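Local structure of Kiaa0380 (Homo sapiens, 1HTJ) at residues L44-R49 and N154-L159; R40-G45 and R167-K172; D83-F88 and A105-R110; A72-S77 and D116-L121. The protein probably links heterotrimeric G protein signalling to Rho GTPases, as a guanine nucleotide exchange factor that carries an RGS-like domain. The protein carries 3 engineered substitutions. All coordinates share one frame; numbering follows the deposited sequence.

Interaction 1. Residues L44-R49 and N154-L159; sequences LGVFLR and NDLLDL
Val46 and Leu156 meet branch against branch. CG2 of Val46 lies 4.0 Å from CG of Leu156 and the same distance from its CD2, so one methyl rests on the fork of the leucine. In Val46 the other branch, CG1, is anti to the backbone N (chi1 169°), which leaves CG2 beside that N and facing the leucine. This apolar patch is the closer-packed part of the contact. It is thickened by Ala42 and His43, which Leu156 also touches, and by Tyr139, on which Val46 rests.

The other half is looser and more open to solvent. Arg49 brings the edge of its guanidinium toward Asp155, but NH1 stays 4.3 Å from OD2, too far for a salt bridge. Gln173 of helix 163-182 spans the interval: its OE1 accepts from Arg49 NH1 and its NE2 donates to Asp155 OD2, while Asp155 OD1 pairs with Lys172. Residues 154-159 follow a coiled path before that helix, with Leu157 N bonded to Asn154 O at 2.8 Å, and they lie against helix 41-54 of the RGS-like domain. No hydrogen bond joins the two segments. Their hold on each other is therefore a small apolar touch plus an indirect polar one, in which a glutamine amide bonds to both charged groups, Lys172 is a further partner of Asp155, and the attraction between arginine and aspartate is probably a weak addition.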
loop_
_atom_site.group_PDB
_atom_site.type_symbol
_atom_site.label_atom_id
_atom_site.label_comp_id
_atom_site.label_asym_id
_atom_site.label_seq_id
_atom_site.Cartn_x
_atom_site.Cartn_y
_atom_site.Cartn_z
ATOM N N LEU A 44 -6.821 -2.175 -6.337
ATOM C CA LEU A 44 -5.654 -1.743 -5.595
ATOM C C LEU A 44 -4.438 -2.434 -6.191
ATOM O O LEU A 44 -3.390 -1.827 -6.363
ATOM C CB LEU A 44 -5.799 -2.120 -4.118
ATOM C CG LEU A 44 -4.667 -1.631 -3.207
ATOM C CD1 LEU A 44 -4.689 -0.120 -3.136
ATOM C CD2 LEU A 44 -4.835 -2.226 -1.805
ATOM N N GLY A 45 -4.592 -3.712 -6.502
ATOM C CA GLY A 45 -3.518 -4.483 -7.092
ATOM C C GLY A 45 -3.085 -3.878 -8.413
ATOM O O GLY A 45 -1.899 -3.682 -8.649
ATOM N N VAL A 46 -4.042 -3.579 -9.282
ATOM C CA VAL A 46 -3.729 -2.976 -10.570
ATOM C C VAL A 46 -2.943 -1.678 -10.312
ATOM O O VAL A 46 -1.871 -1.466 -10.875
ATOM C CB VAL A 46 -5.027 -2.646 -11.361
ATOM C CG1 VAL A 46 -4.705 -1.780 -12.568
ATOM C CG2 VAL A 46 -5.707 -3.933 -11.801
ATOM N N PHE A 47 -3.484 -0.822 -9.455
ATOM C CA PHE A 47 -2.842 0.435 -9.119
ATOM C C PHE A 47 -1.428 0.214 -8.577
ATOM O O PHE A 47 -0.499 0.962 -8.904
ATOM C CB PHE A 47 -3.706 1.190 -8.097
ATOM C CG PHE A 47 -3.165 2.555 -7.709
ATOM C CD1 PHE A 47 -2.661 3.428 -8.681
ATOM C CD2 PHE A 47 -3.169 2.968 -6.370
ATOM C CE1 PHE A 47 -2.171 4.687 -8.329
ATOM C CE2 PHE A 47 -2.684 4.218 -6.008
ATOM C CZ PHE A 47 -2.180 5.086 -6.999
ATOM N N LEU A 48 -1.261 -0.826 -7.766
ATOM C CA LEU A 48 0.034 -1.130 -7.171
ATOM C C LEU A 48 1.051 -1.564 -8.226
ATOM O O LEU A 48 2.232 -1.251 -8.134
ATOM C CB LEU A 48 -0.132 -2.211 -6.089
ATOM C CG LEU A 48 -0.658 -1.714 -4.733
ATOM C CD1 LEU A 48 -1.041 -2.884 -3.849
ATOM C CD2 LEU A 48 0.427 -0.906 -4.056
ATOM N N ARG A 49 0.588 -2.279 -9.239
ATOM C CA ARG A 49 1.483 -2.718 -10.303
ATOM C C ARG A 49 2.079 -1.490 -10.988
ATOM O O ARG A 49 3.256 -1.466 -11.320
ATOM C CB ARG A 49 0.715 -3.594 -11.309
ATOM C CG ARG A 49 0.394 -4.961 -10.733
ATOM C CD ARG A 49 -0.465 -5.804 -11.647
ATOM N NE ARG A 49 0.210 -6.157 -12.885
ATOM C CZ ARG A 49 -0.247 -7.071 -13.741
ATOM N NH1 ARG A 49 -1.374 -7.709 -13.489
ATOM N NH2 ARG A 49 0.425 -7.360 -14.847
ATOM N N ASN A 154 -7.113 -5.994 -17.573
ATOM C CA ASN A 154 -7.926 -6.960 -18.289
ATOM C C ASN A 154 -8.667 -7.822 -17.286
ATOM O O ASN A 154 -9.863 -8.061 -17.425
ATOM C CB ASN A 154 -7.058 -7.845 -19.178
ATOM C CG ASN A 154 -6.859 -7.248 -20.547
ATOM O OD1 ASN A 154 -7.228 -6.095 -20.791
ATOM N ND2 ASN A 154 -6.278 -8.023 -21.456
ATOM N N ASP A 155 -7.946 -8.269 -16.261
ATOM C CA ASP A 155 -8.527 -9.120 -15.240
ATOM C C ASP A 155 -9.698 -8.459 -14.546
ATOM O O ASP A 155 -10.536 -9.143 -13.981
ATOM C CB ASP A 155 -7.468 -9.501 -14.209
ATOM C CG ASP A 155 -6.202 -10.028 -14.853
ATOM O OD1 ASP A 155 -6.327 -10.752 -15.863
ATOM O OD2 ASP A 155 -5.092 -9.724 -14.348
ATOM N N LEU A 156 -9.760 -7.131 -14.585
ATOM C CA LEU A 156 -10.855 -6.407 -13.943
ATOM C C LEU A 156 -12.165 -6.697 -14.656
ATOM O O LEU A 156 -13.236 -6.584 -14.064
ATOM C CB LEU A 156 -10.596 -4.897 -13.954
ATOM C CG LEU A 156 -9.488 -4.340 -13.056
ATOM C CD1 LEU A 156 -9.626 -2.835 -12.985
ATOM C CD2 LEU A 156 -9.590 -4.923 -11.664
ATOM N N LEU A 157 -12.071 -7.063 -15.933
ATOM C CA LEU A 157 -13.251 -7.374 -16.724
ATOM C C LEU A 157 -13.913 -8.613 -16.144
ATOM O O LEU A 157 -15.130 -8.752 -16.185
ATOM C CB LEU A 157 -12.864 -7.637 -18.178
ATOM C CG LEU A 157 -12.153 -6.494 -18.911
ATOM C CD1 LEU A 157 -11.721 -6.973 -20.288
ATOM C CD2 LEU A 157 -13.074 -5.275 -19.021
ATOM N N ASP A 158 -13.094 -9.506 -15.596
ATOM C CA ASP A 158 -13.573 -10.742 -15.001
ATOM C C ASP A 158 -14.413 -10.584 -13.735
ATOM O O ASP A 158 -15.148 -11.494 -13.360
ATOM C CB ASP A 158 -12.387 -11.658 -14.711
ATOM C CG ASP A 158 -12.023 -12.513 -15.899
ATOM O OD1 ASP A 158 -11.995 -11.974 -17.026
ATOM O OD2 ASP A 158 -11.765 -13.721 -15.707
ATOM N N LEU A 159 -14.313 -9.439 -13.074
ATOM C CA LEU A 159 -15.086 -9.229 -11.858
ATOM C C LEU A 159 -16.584 -9.283 -12.128
ATOM O O LEU A 159 -17.082 -8.647 -13.057
ATOM C CB LEU A 159 -14.732 -7.882 -11.229
ATOM C CG LEU A 159 -13.309 -7.715 -10.706
ATOM C CD1 LEU A 159 -13.176 -6.333 -10.131
ATOM C CD2 LEU A 159 -12.998 -8.762 -9.652
#

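Interaction 2. Residues R40-G45 and R167-K172; sequences RPAHLG and RQVAEK
With chi1 at 174°, Val169 swings CG1 to the side opposite its backbone N, where the methyl meets CB of Ala42 at 3.6 Å; the valine CB itself stands slightly farther back, 4.0 Å from the same methyl. Ala170 needs no rotation: its CB fits between CB of Pro41 and the backbone N of Ala42, 3.6 Å from each. These small groups let the backbones come unusually near, the CA atoms of Ala42 and Ala170 being 3.8 Å apart. The axes of 41-45 and 167-172 approach to 7.8 Å and run nearly parallel, at 18°. One turn on, a CB on Gly45 would point toward 167-172, 4.1 Å from Ala170 O; it would also be crowded by Ala42 O of its own helix.

Pro41 opens the first turn of helix 41-54 after Arg40 at the N-cap, and Arg40 forms a salt bridge with Glu166. Leu159, from the loop before helix 163-182, packs on Val169. This is close packing of two near-parallel helices within the RGS-like domain. No hydrogen bond crosses it, so the join rests on methyl and ring-carbon contacts, made possible largely by the small Ala42 and Ala170.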
loop_
_atom_site.group_PDB
_atom_site.type_symbol
_atom_site.label_atom_id
_atom_site.label_comp_id
_atom_site.label_asym_id
_atom_site.label_seq_id
_atom_site.Cartn_x
_atom_site.Cartn_y
_atom_site.Cartn_z
ATOM N N ARG A 40 -11.161 -2.288 -2.437
ATOM C CA ARG A 40 -11.217 -3.117 -3.641
ATOM C C ARG A 40 -9.826 -3.654 -3.965
ATOM O O ARG A 40 -9.031 -2.993 -4.629
ATOM C CB ARG A 40 -11.758 -2.293 -4.805
ATOM C CG ARG A 40 -12.859 -1.328 -4.398
ATOM C CD ARG A 40 -13.874 -1.995 -3.466
ATOM N NE ARG A 40 -14.322 -3.260 -4.029
ATOM C CZ ARG A 40 -14.981 -3.351 -5.177
ATOM N NH1 ARG A 40 -15.265 -2.247 -5.858
ATOM N NH2 ARG A 40 -15.331 -4.537 -5.664
ATOM N N PRO A 41 -9.529 -4.878 -3.503
ATOM C CA PRO A 41 -8.255 -5.583 -3.682
ATOM C C PRO A 41 -7.730 -5.697 -5.112
ATOM O O PRO A 41 -6.547 -5.475 -5.358
ATOM C CB PRO A 41 -8.528 -6.953 -3.060
ATOM C CG PRO A 41 -9.580 -6.653 -2.034
ATOM C CD PRO A 41 -10.493 -5.734 -2.792
ATOM N N ALA A 42 -8.603 -6.055 -6.044
ATOM C CA ALA A 42 -8.201 -6.204 -7.440
ATOM C C ALA A 42 -7.719 -4.878 -8.025
ATOM O O ALA A 42 -6.663 -4.815 -8.669
ATOM C CB ALA A 42 -9.368 -6.748 -8.266
ATOM N N HIS A 43 -8.507 -3.833 -7.796
ATOM C CA HIS A 43 -8.211 -2.497 -8.280
ATOM C C HIS A 43 -6.932 -1.974 -7.647
ATOM O O HIS A 43 -6.065 -1.410 -8.330
ATOM C CB HIS A 43 -9.379 -1.572 -7.955
ATOM C CG HIS A 43 -10.626 -1.905 -8.708
ATOM N ND1 HIS A 43 -11.335 -3.068 -8.495
ATOM C CD2 HIS A 43 -11.245 -1.269 -9.733
ATOM C CE1 HIS A 43 -12.333 -3.137 -9.358
ATOM N NE2 HIS A 43 -12.300 -2.060 -10.122
ATOM N N LEU A 44 -6.821 -2.175 -6.337
ATOM C CA LEU A 44 -5.654 -1.743 -5.595
ATOM C C LEU A 44 -4.438 -2.434 -6.191
ATOM O O LEU A 44 -3.390 -1.827 -6.363
ATOM C CB LEU A 44 -5.799 -2.120 -4.118
ATOM C CG LEU A 44 -4.667 -1.631 -3.207
ATOM C CD1 LEU A 44 -4.689 -0.120 -3.136
ATOM C CD2 LEU A 44 -4.835 -2.226 -1.805
ATOM N N GLY A 45 -4.592 -3.712 -6.502
ATOM C CA GLY A 45 -3.518 -4.483 -7.092
ATOM C C GLY A 45 -3.085 -3.878 -8.413
ATOM O O GLY A 45 -1.899 -3.682 -8.649
ATOM N N ARG A 167 -11.447 -12.094 -5.233
ATOM C CA ARG A 167 -10.278 -12.620 -4.556
ATOM C C ARG A 167 -9.356 -13.215 -5.601
ATOM O O ARG A 167 -8.139 -13.087 -5.518
ATOM C CB ARG A 167 -10.674 -13.685 -3.528
ATOM C CG ARG A 167 -9.559 -14.660 -3.212
ATOM C CD ARG A 167 -9.503 -15.035 -1.736
ATOM N NE ARG A 167 -8.544 -16.121 -1.518
ATOM C CZ ARG A 167 -7.906 -16.348 -0.376
ATOM N NH1 ARG A 167 -8.121 -15.565 0.675
ATOM N NH2 ARG A 167 -7.031 -17.345 -0.292
ATOM N N GLN A 168 -9.950 -13.855 -6.596
ATOM C CA GLN A 168 -9.178 -14.476 -7.657
ATOM C C GLN A 168 -8.463 -13.459 -8.541
ATOM O O GLN A 168 -7.326 -13.679 -8.941
ATOM C CB GLN A 168 -10.084 -15.367 -8.502
ATOM C CG GLN A 168 -10.511 -16.630 -7.775
ATOM C CD GLN A 168 -11.481 -17.467 -8.582
ATOM O OE1 GLN A 168 -12.574 -17.003 -8.935
ATOM N NE2 GLN A 168 -11.093 -18.708 -8.883
ATOM N N VAL A 169 -9.131 -12.353 -8.846
ATOM C CA VAL A 169 -8.524 -11.321 -9.673
ATOM C C VAL A 169 -7.427 -10.620 -8.874
ATOM O O VAL A 169 -6.342 -10.364 -9.394
ATOM C CB VAL A 169 -9.560 -10.270 -10.130
ATOM C CG1 VAL A 169 -8.855 -9.126 -10.860
ATOM C CG2 VAL A 169 -10.599 -10.920 -11.045
ATOM N N ALA A 170 -7.714 -10.335 -7.607
ATOM C CA ALA A 170 -6.751 -9.661 -6.745
ATOM C C ALA A 170 -5.503 -10.510 -6.603
ATOM O O ALA A 170 -4.383 -10.008 -6.623
ATOM C CB ALA A 170 -7.350 -9.408 -5.384
ATOM N N GLU A 171 -5.713 -11.808 -6.459
ATOM C CA GLU A 171 -4.628 -12.754 -6.302
ATOM C C GLU A 171 -3.692 -12.707 -7.509
ATOM O O GLU A 171 -2.474 -12.725 -7.359
ATOM C CB GLU A 171 -5.212 -14.158 -6.148
ATOM C CG GLU A 171 -4.422 -15.076 -5.244
ATOM C CD GLU A 171 -4.887 -16.514 -5.361
ATOM O OE1 GLU A 171 -6.118 -16.754 -5.245
ATOM O OE2 GLU A 171 -4.023 -17.400 -5.570
ATOM N N LYS A 172 -4.273 -12.646 -8.702
ATOM C CA LYS A 172 -3.501 -12.599 -9.939
ATOM C C LYS A 172 -2.600 -11.364 -9.964
ATOM O O LYS A 172 -1.491 -11.394 -10.513
ATOM C CB LYS A 172 -4.449 -12.582 -11.146
ATOM C CG LYS A 172 -3.733 -12.591 -12.485
ATOM C CD LYS A 172 -4.712 -12.693 -13.658
ATOM C CE LYS A 172 -3.960 -12.672 -15.004
ATOM N NZ LYS A 172 -4.855 -12.624 -16.216
#

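Interaction 3. Residues D83-F88 and A105-R110; sequences DIWNIF and AEIDSR
Trp85 lays its six-membered ring against Asp108, which covers one face of it from backbone to carboxylate. CA of Asp108 sits 4.0 Å from the ring centroid and 27° off the normal, a CH-pi contact over the face. Its CB comes down near the far rim, 3.3 Å from CH2. Beyond that, the carboxylate lies almost flat on the indole, the two planes 16° apart, with OD1 3.6 Å above the ring and displaced toward its rim. Both residues have CG anti to the backbone N (chi1 178° in Asp108), and these torsions lay the carboxylate along the six-membered ring.

Two helices of the all-helical RGS-like domain, 76-89 and 101-112, meet here with no hydrogen bond between the segments. Ile107 adds a second, oblique touch, its CG2 4.2 Å from CE3 of Trp85. An alanine in place of Trp85 would remove the ring that Asp108 and Ile107 lean on and is likely to leave a gap between the two helices. Near-parallel stacking of a carboxylate on an electron-rich ring is probably not electrostatically favourable, so close fit and dispersion are likely to carry the contact. Ile107 also packs on Val120 and Ala124 of helix 118-144, while Arg110 forms a salt bridge with Glu106 within helix 101-112, its hydrogen bonds weak.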
loop_
_atom_site.group_PDB
_atom_site.type_symbol
_atom_site.label_atom_id
_atom_site.label_comp_id
_atom_site.label_asym_id
_atom_site.label_seq_id
_atom_site.Cartn_x
_atom_site.Cartn_y
_atom_site.Cartn_z
ATOM N N ASP A 83 7.964 -2.537 12.581
ATOM C CA ASP A 83 8.364 -2.730 11.189
ATOM C C ASP A 83 8.069 -1.475 10.397
ATOM O O ASP A 83 8.884 -1.041 9.580
ATOM C CB ASP A 83 7.673 -3.947 10.574
ATOM C CG ASP A 83 8.173 -5.250 11.168
ATOM O OD1 ASP A 83 9.404 -5.368 11.364
ATOM O OD2 ASP A 83 7.343 -6.150 11.438
ATOM N N ILE A 84 6.917 -0.869 10.669
ATOM C CA ILE A 84 6.539 0.366 9.999
ATOM C C ILE A 84 7.613 1.436 10.202
ATOM O O ILE A 84 7.969 2.165 9.274
ATOM C CB ILE A 84 5.204 0.908 10.533
ATOM C CG1 ILE A 84 4.041 0.149 9.890
ATOM C CG2 ILE A 84 5.092 2.404 10.230
ATOM C CD1 ILE A 84 2.669 0.503 10.469
ATOM N N TRP A 85 8.137 1.522 11.419
ATOM C CA TRP A 85 9.155 2.517 11.737
ATOM C C TRP A 85 10.457 2.310 10.978
ATOM O O TRP A 85 11.008 3.256 10.415
ATOM C CB TRP A 85 9.438 2.520 13.243
ATOM C CG TRP A 85 10.659 3.298 13.601
ATOM C CD1 TRP A 85 11.910 2.804 13.854
ATOM C CD2 TRP A 85 10.761 4.724 13.692
ATOM N NE1 TRP A 85 12.787 3.839 14.095
ATOM C CE2 TRP A 85 12.105 5.027 14.000
ATOM C CE3 TRP A 85 9.842 5.776 13.536
ATOM C CZ2 TRP A 85 12.554 6.342 14.159
ATOM C CZ3 TRP A 85 10.284 7.084 13.690
ATOM C CH2 TRP A 85 11.628 7.359 13.999
ATOM N N ASN A 86 10.942 1.071 10.975
ATOM C CA ASN A 86 12.197 0.709 10.303
ATOM C C ASN A 86 12.115 0.773 8.780
ATOM O O ASN A 86 13.093 1.108 8.112
ATOM C CB ASN A 86 12.638 -0.704 10.727
ATOM C CG ASN A 86 13.136 -0.750 12.166
ATOM O OD1 ASN A 86 14.022 0.010 12.539
ATOM N ND2 ASN A 86 12.567 -1.637 12.972
ATOM N N ILE A 87 10.949 0.451 8.231
ATOM C CA ILE A 87 10.782 0.465 6.788
ATOM C C ILE A 87 10.490 1.833 6.190
ATOM O O ILE A 87 11.041 2.198 5.136
ATOM C CB ILE A 87 9.658 -0.490 6.363
ATOM C CG1 ILE A 87 10.085 -1.931 6.633
ATOM C CG2 ILE A 87 9.320 -0.287 4.887
ATOM C CD1 ILE A 87 9.036 -2.942 6.313
ATOM N N PHE A 88 9.644 2.597 6.871
ATOM C CA PHE A 88 9.221 3.889 6.346
ATOM C C PHE A 88 9.645 5.169 7.041
ATOM O O PHE A 88 9.817 6.186 6.383
ATOM C CB PHE A 88 7.686 3.937 6.269
ATOM C CG PHE A 88 7.066 2.759 5.568
ATOM C CD1 PHE A 88 6.537 1.707 6.295
ATOM C CD2 PHE A 88 6.995 2.718 4.175
ATOM C CE1 PHE A 88 5.942 0.634 5.654
ATOM C CE2 PHE A 88 6.404 1.647 3.521
ATOM C CZ PHE A 88 5.874 0.600 4.260
ATOM N N ALA A 105 8.948 12.625 15.810
ATOM C CA ALA A 105 9.377 12.406 17.187
ATOM C C ALA A 105 8.340 11.651 18.009
ATOM O O ALA A 105 8.683 10.726 18.738
ATOM C CB ALA A 105 9.693 13.744 17.850
ATOM N N GLU A 106 7.080 12.059 17.902
ATOM C CA GLU A 106 5.992 11.412 18.629
ATOM C C GLU A 106 5.874 9.954 18.197
ATOM O O GLU A 106 5.789 9.047 19.029
ATOM C CB GLU A 106 4.669 12.125 18.338
ATOM C CG GLU A 106 4.149 13.037 19.440
ATOM C CD GLU A 106 3.356 12.298 20.500
ATOM O OE1 GLU A 106 3.962 11.537 21.277
ATOM O OE2 GLU A 106 2.121 12.476 20.554
ATOM N N ILE A 107 5.856 9.740 16.885
ATOM C CA ILE A 107 5.740 8.395 16.329
ATOM C C ILE A 107 6.905 7.520 16.772
ATOM O O ILE A 107 6.700 6.393 17.215
ATOM C CB ILE A 107 5.660 8.448 14.789
ATOM C CG1 ILE A 107 4.272 8.942 14.375
ATOM C CG2 ILE A 107 5.924 7.086 14.195
ATOM C CD1 ILE A 107 4.104 9.138 12.886
ATOM N N ASP A 108 8.121 8.048 16.677
ATOM C CA ASP A 108 9.307 7.306 17.084
ATOM C C ASP A 108 9.174 6.825 18.529
ATOM O O ASP A 108 9.366 5.641 18.824
ATOM C CB ASP A 108 10.549 8.187 16.953
ATOM C CG ASP A 108 11.822 7.487 17.420
ATOM O OD1 ASP A 108 11.789 6.264 17.703
ATOM O OD2 ASP A 108 12.872 8.166 17.494
ATOM N N SER A 109 8.847 7.753 19.422
ATOM C CA SER A 109 8.686 7.452 20.834
ATOM C C SER A 109 7.677 6.326 21.085
ATOM O O SER A 109 8.016 5.298 21.671
ATOM C CB SER A 109 8.257 8.718 21.574
ATOM O OG SER A 109 8.192 8.496 22.967
ATOM N N ARG A 110 6.444 6.514 20.631
ATOM C CA ARG A 110 5.404 5.512 20.829
ATOM C C ARG A 110 5.720 4.140 20.241
ATOM O O ARG A 110 5.691 3.140 20.950
ATOM C CB ARG A 110 4.085 6.007 20.249
ATOM C CG ARG A 110 3.528 7.217 20.952
ATOM C CD ARG A 110 2.404 7.827 20.154
ATOM N NE ARG A 110 1.864 8.994 20.830
ATOM C CZ ARG A 110 1.036 8.937 21.867
ATOM N NH1 ARG A 110 0.646 7.760 22.342
ATOM N NH2 ARG A 110 0.608 10.062 22.432
#

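Interaction 4. Residues A72-S77 and D116-L121; sequences ASPKDS and DARGVL
Arg118 brings the edge of its guanidinium up to the carbonyl of Ala72. NH2 lies 2.7 Å from Ala72 O, near the guanidinium plane, yet the N-H direction is poor and the pair does not count as a hydrogen bond. The approach still brings positive charge close to the carbonyl oxygen and is probably attractive. The arginine leaves its backbone with CG beside the N (chi1 -60°) and is extended from CG to NE, so the whole length of the side chain bridges the interval. Pro74 is a looser neighbour, its CD 4.5 Å from NH2 and set obliquely to the guanidinium. Tyr69 of helix 58-69 touches the arginine and also bonds through its hydroxyl to the backbone N of Ala117.

Behind each partner the chain is turning into a helix. Ala117 stands at the N-cap of helix 118-144, where Leu121 N bonds to Ala117 O at 2.7 Å. On the other side Ser77 N bonds to Ser73 O at 3.0 Å, in the turn that leads into helix 76-89. This surface contact thus brings together the connection between helices 58-69 and 76-89 and the start of helix 118-144, consistent with the antiparallel helical bundle of the RGS fold.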
loop_
_atom_site.group_PDB
_atom_site.type_symbol
_atom_site.label_atom_id
_atom_site.label_comp_id
_atom_site.label_asym_id
_atom_site.label_seq_id
_atom_site.Cartn_x
_atom_site.Cartn_y
_atom_site.Cartn_z
ATOM N N ALA A 72 -5.253 -3.739 14.035
ATOM C CA ALA A 72 -4.612 -4.970 14.485
ATOM C C ALA A 72 -4.785 -5.196 15.986
ATOM O O ALA A 72 -5.069 -4.255 16.735
ATOM C CB ALA A 72 -3.125 -4.932 14.132
ATOM N N SER A 73 -4.616 -6.446 16.419
ATOM C CA SER A 73 -4.734 -6.772 17.839
ATOM C C SER A 73 -3.560 -6.111 18.551
ATOM O O SER A 73 -2.413 -6.294 18.147
ATOM C CB SER A 73 -4.692 -8.290 18.063
ATOM O OG SER A 73 -3.460 -8.850 17.639
ATOM N N PRO A 74 -3.836 -5.308 19.599
ATOM C CA PRO A 74 -2.798 -4.610 20.374
ATOM C C PRO A 74 -1.701 -5.538 20.898
ATOM O O PRO A 74 -1.253 -5.430 22.045
ATOM C CB PRO A 74 -3.593 -3.931 21.499
ATOM C CG PRO A 74 -4.891 -4.722 21.565
ATOM C CD PRO A 74 -5.178 -4.983 20.113
ATOM N N LYS A 75 -1.286 -6.446 20.023
ATOM C CA LYS A 75 -0.250 -7.434 20.273
ATOM C C LYS A 75 0.476 -7.536 18.933
ATOM O O LYS A 75 1.704 -7.413 18.859
ATOM C CB LYS A 75 -0.884 -8.778 20.638
ATOM C CG LYS A 75 0.104 -9.925 20.760
ATOM C CD LYS A 75 1.030 -9.776 21.971
ATOM C CE LYS A 75 0.362 -10.193 23.296
ATOM N NZ LYS A 75 -0.715 -9.271 23.778
ATOM N N ASP A 76 -0.300 -7.748 17.871
ATOM C CA ASP A 76 0.258 -7.838 16.526
ATOM C C ASP A 76 0.689 -6.452 16.075
ATOM O O ASP A 76 1.617 -6.307 15.278
ATOM C CB ASP A 76 -0.769 -8.403 15.534
ATOM C CG ASP A 76 -0.815 -9.926 15.539
ATOM O OD1 ASP A 76 0.256 -10.551 15.693
ATOM O OD2 ASP A 76 -1.914 -10.499 15.375
ATOM N N SER A 77 0.022 -5.430 16.597
ATOM C CA SER A 77 0.357 -4.066 16.222
ATOM C C SER A 77 1.704 -3.628 16.793
ATOM O O SER A 77 2.486 -2.980 16.108
ATOM C CB SER A 77 -0.748 -3.100 16.671
ATOM O OG SER A 77 -0.927 -3.149 18.074
ATOM N N ASP A 116 0.483 3.169 21.895
ATOM C CA ASP A 116 -0.564 3.344 20.897
ATOM C C ASP A 116 -0.238 4.486 19.953
ATOM O O ASP A 116 -0.318 5.657 20.328
ATOM C CB ASP A 116 -1.903 3.617 21.576
ATOM C CG ASP A 116 -3.005 3.909 20.581
ATOM O OD1 ASP A 116 -3.231 3.062 19.691
ATOM O OD2 ASP A 116 -3.644 4.979 20.685
ATOM N N ALA A 117 0.118 4.142 18.720
ATOM C CA ALA A 117 0.470 5.149 17.729
ATOM C C ALA A 117 -0.602 5.327 16.656
ATOM O O ALA A 117 -0.368 5.982 15.647
ATOM C CB ALA A 117 1.810 4.793 17.088
ATOM N N ARG A 118 -1.780 4.753 16.875
ATOM C CA ARG A 118 -2.863 4.874 15.907
ATOM C C ARG A 118 -3.153 6.332 15.575
ATOM O O ARG A 118 -3.397 6.678 14.419
ATOM C CB ARG A 118 -4.126 4.202 16.438
ATOM C CG ARG A 118 -3.936 2.732 16.728
ATOM C CD ARG A 118 -5.249 2.018 16.950
ATOM N NE ARG A 118 -5.034 0.576 17.068
ATOM C CZ ARG A 118 -6.005 -0.342 17.067
ATOM N NH1 ARG A 118 -7.280 0.029 16.952
ATOM N NH2 ARG A 118 -5.698 -1.634 17.184
ATOM N N GLY A 119 -3.104 7.188 16.588
ATOM C CA GLY A 119 -3.373 8.593 16.377
ATOM C C GLY A 119 -2.338 9.271 15.509
ATOM O O GLY A 119 -2.668 9.873 14.484
ATOM N N VAL A 120 -1.079 9.181 15.926
ATOM C CA VAL A 120 0.007 9.788 15.184
ATOM C C VAL A 120 0.147 9.147 13.797
ATOM O O VAL A 120 0.404 9.844 12.819
ATOM C CB VAL A 120 1.339 9.674 15.962
ATOM C CG1 VAL A 120 1.272 10.507 17.221
ATOM C CG2 VAL A 120 1.613 8.237 16.327
ATOM N N LEU A 121 -0.029 7.832 13.703
ATOM C CA LEU A 121 0.080 7.183 12.402
ATOM C C LEU A 121 -0.990 7.731 11.472
ATOM O O LEU A 121 -0.747 7.910 10.276
ATOM C CB LEU A 121 -0.019 5.657 12.531
ATOM C CG LEU A 121 1.317 5.044 12.984
ATOM C CD1 LEU A 121 1.233 3.540 13.060
ATOM C CD2 LEU A 121 2.404 5.456 12.016
#

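How the interactions relate
The four contacts form two clusters in one RGS-like domain. Interactions 1 and 2 lie about 6 Å apart between centres, share Leu44 and Gly45 and both use helix 41-54. Interactions 3 and 4 lie about 11 Å apart and both use helix 76-89; they touch, among other places, where Glu106 meets Val120. Between clusters the centres are 26 to 32 Å apart, with no touch. Along the chain, interaction 4 brackets interaction 3, and interactions 1 and 2 bracket both. Late parts of the chain, 154-159 and 167-172, thus return to helix 41-54, while helices 76-89, 101-112 and 118-144 are joined locally at the other end of the domain.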